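Local coordinates for protein Pre-mRNA-splicing factor SAD1 (Saccharomyces cerevisiae, PDB 4MSX) that promotes assembly of newly made U4 snRNA into the U4/U6 snRNP and is required for pre-mRNA splicing, although its ubiquitin-protease-like domain is catalytically inactive, at residues 449-454 / 460-465; 181-186 / 442-447. All coordinates share one frame; numbering follows the deposited sequence.

Interaction 1 of 2, residues 449-454 / 460-465; sequences SEKWIE and TTEREA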
loop_
_atom_site.group_PDB
_atom_site.type_symbol
_atom_site.label_atom_id
_atom_site.label_comp_id
_atom_site.label_asym_id
_atom_site.label_seq_id
_atom_site.Cartn_x
_atom_site.Cartn_y
_atom_site.Cartn_z
ATOM N N SER A 449 -3.951 -17.181 -10.225
ATOM C CA SER A 449 -4.631 -18.286 -9.552
ATOM C C SER A 449 -6.159 -18.069 -9.458
ATOM O O SER A 449 -6.868 -18.881 -8.881
ATOM C CB SER A 449 -4.048 -18.447 -8.152
ATOM O OG SER A 449 -4.435 -17.348 -7.344
ATOM N N GLU A 450 -6.646 -16.961 -10.024
ATOM C CA GLU A 450 -8.049 -16.552 -9.885
ATOM C C GLU A 450 -8.606 -16.592 -8.455
ATOM O O GLU A 450 -9.700 -17.070 -8.247
ATOM C CB GLU A 450 -8.914 -17.405 -10.830
ATOM C CG GLU A 450 -8.372 -17.305 -12.250
ATOM C CD GLU A 450 -9.136 -18.120 -13.293
ATOM O OE1 GLU A 450 -10.129 -18.802 -12.942
ATOM O OE2 GLU A 450 -8.727 -18.066 -14.476
ATOM N N LYS A 451 -7.866 -16.076 -7.473
ATOM C CA LYS A 451 -8.339 -16.083 -6.111
ATOM C C LYS A 451 -8.411 -14.655 -5.582
ATOM O O LYS A 451 -7.626 -13.786 -6.013
ATOM C CB LYS A 451 -7.394 -16.884 -5.213
ATOM C CG LYS A 451 -7.090 -18.286 -5.697
ATOM C CD LYS A 451 -8.212 -19.259 -5.351
ATOM C CE LYS A 451 -7.755 -20.712 -5.557
ATOM N NZ LYS A 451 -6.533 -21.078 -4.744
ATOM N N TRP A 452 -9.350 -14.436 -4.666
ATOM C CA TRP A 452 -9.390 -13.212 -3.871
ATOM C C TRP A 452 -8.694 -13.477 -2.560
ATOM O O TRP A 452 -9.008 -14.447 -1.846
ATOM C CB TRP A 452 -10.844 -12.774 -3.612
ATOM C CG TRP A 452 -11.419 -12.045 -4.786
ATOM C CD1 TRP A 452 -12.177 -12.580 -5.822
ATOM C CD2 TRP A 452 -11.259 -10.661 -5.079
ATOM N NE1 TRP A 452 -12.479 -11.598 -6.732
ATOM C CE2 TRP A 452 -11.955 -10.402 -6.289
ATOM C CE3 TRP A 452 -10.614 -9.596 -4.416
ATOM C CZ2 TRP A 452 -12.006 -9.130 -6.864
ATOM C CZ3 TRP A 452 -10.671 -8.328 -4.980
ATOM C CH2 TRP A 452 -11.373 -8.101 -6.192
ATOM N N ILE A 453 -7.789 -12.584 -2.184
ATOM C CA ILE A 453 -7.113 -12.739 -0.906
ATOM C C ILE A 453 -7.469 -11.537 -0.065
ATOM O O ILE A 453 -7.253 -10.395 -0.502
ATOM C CB ILE A 453 -5.582 -12.730 -1.096
ATOM C CG1 ILE A 453 -5.128 -13.822 -2.068
ATOM C CG2 ILE A 453 -4.888 -12.873 0.247
ATOM C CD1 ILE A 453 -5.479 -15.217 -1.630
ATOM N N GLU A 454 -7.976 -11.790 1.138
ATOM C CA GLU A 454 -8.338 -10.726 2.063
ATOM C C GLU A 454 -7.225 -10.531 3.087
ATOM O O GLU A 454 -6.861 -11.447 3.809
ATOM C CB GLU A 454 -9.630 -11.082 2.797
ATOM C CG GLU A 454 -9.995 -10.111 3.922
ATOM C CD GLU A 454 -11.331 -10.511 4.602
ATOM O OE1 GLU A 454 -12.380 -10.455 3.934
ATOM O OE2 GLU A 454 -11.307 -10.906 5.782
ATOM N N THR A 460 -4.108 -13.409 6.213
ATOM C CA THR A 460 -4.637 -13.491 4.868
ATOM C C THR A 460 -5.545 -14.717 4.751
ATOM O O THR A 460 -5.245 -15.788 5.292
ATOM C CB THR A 460 -3.504 -13.550 3.804
ATOM O OG1 THR A 460 -2.879 -14.837 3.831
ATOM C CG2 THR A 460 -2.453 -12.456 4.060
ATOM N N THR A 461 -6.662 -14.546 4.062
ATOM C CA THR A 461 -7.674 -15.587 3.954
ATOM C C THR A 461 -8.216 -15.506 2.526
ATOM O O THR A 461 -8.438 -14.413 2.020
ATOM C CB THR A 461 -8.859 -15.294 4.875
ATOM O OG1 THR A 461 -8.399 -15.037 6.196
ATOM C CG2 THR A 461 -9.839 -16.447 4.902
ATOM N N GLU A 462 -8.411 -16.635 1.861
ATOM C CA GLU A 462 -9.090 -16.609 0.571
ATOM C C GLU A 462 -10.587 -16.268 0.770
ATOM O O GLU A 462 -11.182 -16.671 1.775
ATOM C CB GLU A 462 -9.007 -17.964 -0.119
ATOM C CG GLU A 462 -7.654 -18.313 -0.662
ATOM C CD GLU A 462 -7.715 -19.518 -1.606
ATOM O OE1 GLU A 462 -8.820 -19.830 -2.120
ATOM O OE2 GLU A 462 -6.657 -20.144 -1.829
ATOM N N ARG A 463 -11.180 -15.536 -0.174
ATOM C CA ARG A 463 -12.618 -15.242 -0.148
ATOM C C ARG A 463 -13.237 -15.587 -1.501
ATOM O O ARG A 463 -12.555 -15.536 -2.550
ATOM C CB ARG A 463 -12.894 -13.754 0.129
ATOM C CG ARG A 463 -12.483 -13.257 1.502
ATOM C CD ARG A 463 -13.228 -13.979 2.617
ATOM N NE ARG A 463 -12.931 -13.350 3.899
ATOM C CZ ARG A 463 -12.896 -13.975 5.075
ATOM N NH1 ARG A 463 -13.158 -15.276 5.165
ATOM N NH2 ARG A 463 -12.593 -13.285 6.173
ATOM N N GLU A 464 -14.529 -15.920 -1.484
ATOM C CA GLU A 464 -15.229 -16.194 -2.731
ATOM C C GLU A 464 -15.679 -14.899 -3.400
ATOM O O GLU A 464 -16.270 -14.007 -2.760
ATOM C CB GLU A 464 -16.422 -17.129 -2.481
ATOM C CG GLU A 464 -16.003 -18.557 -2.095
ATOM C CD GLU A 464 -15.101 -19.207 -3.130
ATOM O OE1 GLU A 464 -15.594 -19.532 -4.238
ATOM O OE2 GLU A 464 -13.889 -19.379 -2.845
ATOM N N ALA A 465 -15.397 -14.801 -4.691
ATOM C CA ALA A 465 -15.735 -13.608 -5.478
ATOM C C ALA A 465 -17.210 -13.197 -5.380
ATOM O O ALA A 465 -17.541 -11.987 -5.271
ATOM C CB ALA A 465 -15.347 -13.807 -6.952
HETATM O O HOH W 1 -11.057 -16.675 -4.194
HETATM O O HOH W 2 -7.965 -12.212 6.502
#

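Interaction 2 of 2, residues 181-186 / 442-447; sequences NGFIGF and TQLYDN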
loop_
_atom_site.group_PDB
_atom_site.type_symbol
_atom_site.label_atom_id
_atom_site.label_comp_id
_atom_site.label_asym_id
_atom_site.label_seq_id
_atom_site.Cartn_x
_atom_site.Cartn_y
_atom_site.Cartn_z
ATOM N N ASN A 181 3.468 -13.812 -2.869
ATOM C CA ASN A 181 4.229 -12.559 -2.792
ATOM C C ASN A 181 3.374 -11.419 -3.386
ATOM O O ASN A 181 2.597 -11.652 -4.311
ATOM C CB ASN A 181 5.630 -12.622 -3.422
ATOM C CG ASN A 181 5.627 -12.682 -4.969
ATOM O OD1 ASN A 181 4.980 -13.541 -5.570
ATOM N ND2 ASN A 181 6.320 -11.752 -5.601
ATOM N N GLY A 182 3.471 -10.233 -2.785
ATOM C CA GLY A 182 2.593 -9.100 -3.117
ATOM C C GLY A 182 1.311 -9.108 -2.300
ATOM O O GLY A 182 0.695 -8.053 -2.126
ATOM N N PHE A 183 0.895 -10.264 -1.809
ATOM C CA PHE A 183 -0.398 -10.377 -1.108
ATOM C C PHE A 183 -0.165 -10.616 0.389
ATOM O O PHE A 183 -0.560 -11.653 0.938
ATOM C CB PHE A 183 -1.242 -11.520 -1.726
ATOM C CG PHE A 183 -1.698 -11.213 -3.112
ATOM C CD1 PHE A 183 -0.793 -11.272 -4.190
ATOM C CD2 PHE A 183 -3.010 -10.843 -3.351
ATOM C CE1 PHE A 183 -1.179 -10.975 -5.476
ATOM C CE2 PHE A 183 -3.434 -10.550 -4.605
ATOM C CZ PHE A 183 -2.490 -10.612 -5.709
ATOM N N ILE A 184 0.530 -9.689 1.039
ATOM C CA ILE A 184 0.927 -9.878 2.424
ATOM C C ILE A 184 0.335 -8.763 3.294
ATOM O O ILE A 184 -0.079 -7.726 2.778
ATOM C CB ILE A 184 2.459 -9.868 2.590
ATOM C CG1 ILE A 184 3.040 -8.542 2.104
ATOM C CG2 ILE A 184 3.106 -11.030 1.821
ATOM C CD1 ILE A 184 4.516 -8.434 2.324
ATOM N N GLY A 185 0.312 -9.012 4.599
ATOM C CA GLY A 185 -0.194 -8.081 5.566
ATOM C C GLY A 185 0.912 -7.370 6.331
ATOM O O GLY A 185 2.148 -7.451 6.002
ATOM N N PHE A 186 0.446 -6.646 7.357
ATOM C CA PHE A 186 1.242 -5.627 7.996
ATOM C C PHE A 186 0.921 -5.665 9.490
ATOM O O PHE A 186 -0.245 -5.896 9.885
ATOM C CB PHE A 186 0.877 -4.215 7.500
ATOM C CG PHE A 186 1.155 -3.966 6.023
ATOM C CD1 PHE A 186 0.220 -4.358 5.071
ATOM C CD2 PHE A 186 2.321 -3.320 5.624
ATOM C CE1 PHE A 186 0.434 -4.153 3.716
ATOM C CE2 PHE A 186 2.564 -3.092 4.238
ATOM C CZ PHE A 186 1.594 -3.499 3.301
ATOM N N THR A 442 -8.434 -5.175 3.337
ATOM C CA THR A 442 -8.203 -5.012 1.885
ATOM C C THR A 442 -8.316 -6.368 1.245
ATOM O O THR A 442 -7.684 -7.316 1.699
ATOM C CB THR A 442 -6.788 -4.426 1.628
ATOM O OG1 THR A 442 -6.658 -3.237 2.411
ATOM C CG2 THR A 442 -6.533 -4.085 0.111
ATOM N N GLN A 443 -9.122 -6.463 0.179
ATOM C CA GLN A 443 -9.233 -7.704 -0.569
ATOM C C GLN A 443 -8.635 -7.472 -1.935
ATOM O O GLN A 443 -8.944 -6.453 -2.579
ATOM C CB GLN A 443 -10.725 -8.062 -0.753
ATOM C CG GLN A 443 -11.373 -8.270 0.607
ATOM C CD GLN A 443 -12.898 -8.391 0.556
ATOM O OE1 GLN A 443 -13.560 -7.881 -0.370
ATOM N NE2 GLN A 443 -13.465 -9.033 1.592
ATOM N N LEU A 444 -7.796 -8.399 -2.390
ATOM C CA LEU A 444 -7.091 -8.180 -3.645
ATOM C C LEU A 444 -7.206 -9.388 -4.538
ATOM O O LEU A 444 -7.094 -10.514 -4.067
ATOM C CB LEU A 444 -5.559 -8.002 -3.385
ATOM C CG LEU A 444 -5.268 -6.775 -2.484
ATOM C CD1 LEU A 444 -3.754 -6.726 -2.117
ATOM C CD2 LEU A 444 -5.656 -5.489 -3.213
ATOM N N TYR A 445 -7.283 -9.130 -5.832
ATOM C CA TYR A 445 -7.538 -10.220 -6.796
ATOM C C TYR A 445 -6.249 -10.644 -7.439
ATOM O O TYR A 445 -5.489 -9.799 -7.905
ATOM C CB TYR A 445 -8.493 -9.760 -7.895
ATOM C CG TYR A 445 -8.905 -10.940 -8.818
ATOM C CD1 TYR A 445 -9.642 -12.009 -8.317
ATOM C CD2 TYR A 445 -8.541 -10.963 -10.151
ATOM C CE1 TYR A 445 -10.029 -13.093 -9.156
ATOM C CE2 TYR A 445 -8.936 -12.046 -11.004
ATOM C CZ TYR A 445 -9.676 -13.084 -10.472
ATOM O OH TYR A 445 -10.042 -14.137 -11.263
ATOM N N ASP A 446 -6.010 -11.952 -7.471
ATOM C CA ASP A 446 -4.867 -12.500 -8.206
ATOM C C ASP A 446 -5.356 -13.194 -9.493
ATOM O O ASP A 446 -5.990 -14.225 -9.410
ATOM C CB ASP A 446 -4.126 -13.538 -7.370
ATOM C CG ASP A 446 -3.084 -14.345 -8.217
ATOM O OD1 ASP A 446 -2.592 -13.850 -9.254
ATOM O OD2 ASP A 446 -2.772 -15.477 -7.812
ATOM N N ASN A 447 -5.072 -12.568 -10.628
ATOM C CA ASN A 447 -5.436 -13.040 -11.978
ATOM C C ASN A 447 -4.967 -14.452 -12.274
ATOM O O ASN A 447 -5.600 -15.184 -13.027
ATOM C CB ASN A 447 -4.711 -12.174 -13.023
ATOM C CG ASN A 447 -5.435 -10.889 -13.317
ATOM O OD1 ASN A 447 -6.652 -10.819 -13.185
ATOM N ND2 ASN A 447 -4.691 -9.850 -13.707
#

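Interaction 1 of 2, residues 449-454 / 460-465
Carboxylate oxygen E454 OE1 takes a nearly straight hydrogen bond from R463 NE (2.9 Å) and is also held by K471 and Q443. R463 binds side-on, its NH2 reaching the second oxygen, E454 OE2, at 2.7 Å, one nitrogen to each oxygen. This is not the flat paired form: carboxylate and guanidinium planes stand 69° apart. OE1 lies in the guanidinium plane, yet NE meets it from 64° above the carboxylate plane. E454 reaches across with CG anti to its backbone N (chi1 172°), while R463 bends at chi2, which turns the guanidinium toward it; T461 CB lies over one face of that group. Behind the salt bridge, E454 and T461 form an antiparallel hydrogen-bonded pair, with E454 N 2.8 Å from T461 O and T461 N 3.1 Å from E454 O. A water joins E454 O to T461 OG1. I453 and E462 follow as a non-hydrogen-bonded pair on the other face of the sheet, where I453 CD1 rests 3.9 Å from E462 CG. On that side K451 bends so that NZ reaches E462 OE2 at 3.1 Å, from the syn side but tilted out of the carboxylate plane. Further along, A465 CB packs 3.6 Å from W452 CD1. Strands 451-456 and 459-463 thus make a beta hairpin with a salt bridge on each face. The buried E454 carboxylate is compensated by two cationic groups and an amide, which would probably keep it ionised and in place, whereas the K451 pair lies nearer solvent.

Interaction 2 of 2, residues 181-186 / 442-447
Loop 181-184, running into a short, weakly bonded strand at 185-186, passes strand 442-446 without any backbone hydrogen bond between them; the closest alpha carbons, those of F183 and L444, are 7.5 Å apart. G182 has a positive phi (88°), a conformation that suits a residue without a side chain, and F183 follows it directly. With CG beside the backbone N (chi1 -68°), the F183 ring swings toward the strand, and its outer CE2 and CZ atoms do the touching. CE2 lies 3.5 Å from L444 CB, which meets it obliquely. CZ sits 3.7 Å from D446 CB, the two side chains crossing at about a right angle. Between these two residues, which both turn toward the loop, Y445 O lies beside the ring edge, near its plane and 3.8 Å from F183 CZ. D446 offers F183 its methylene; its carboxylate is occupied by S449 OG and K448 N. H204 meets the F183 ring edge-to-face, and I453 of the adjoining strand adds another apolar neighbour. L444 also packs on L200 of helix 189-203. In active ubiquitin-specific proteases the corresponding loop leads into the helix bearing the catalytic cysteine, and the strand belongs to the sheet carrying the catalytic histidine, consistent with a thumb-to-palm seam. Between these two segments one buried aromatic makes the contact by van der Waals packing, with a carbonyl oxygen only grazing the ring edge and no hydrogen bond or salt bridge across.

Interactions 1 and 2 have centres 8 Å apart and share the mixed sheet of the ubiquitin-protease-like domain. Strands 438-446, 451-456 and 459-463 follow one another in sequence and lie side by side, each antiparallel to the next. Interaction 2 joins the first to a loop some 255 residues earlier; interaction 1 pairs the last two. Backbone bonds tie the contacts, L444 N to I453 O and probably D446 N to K451 O, and E450 and K451 opposite D446 form a G1 beta bulge. Strand 451-456, the middle of the three, pairs with both others, and its I453 also touches F183, so the hairpin and the loop before helix 189-203 meet at one edge of the sheet of this inactive domain.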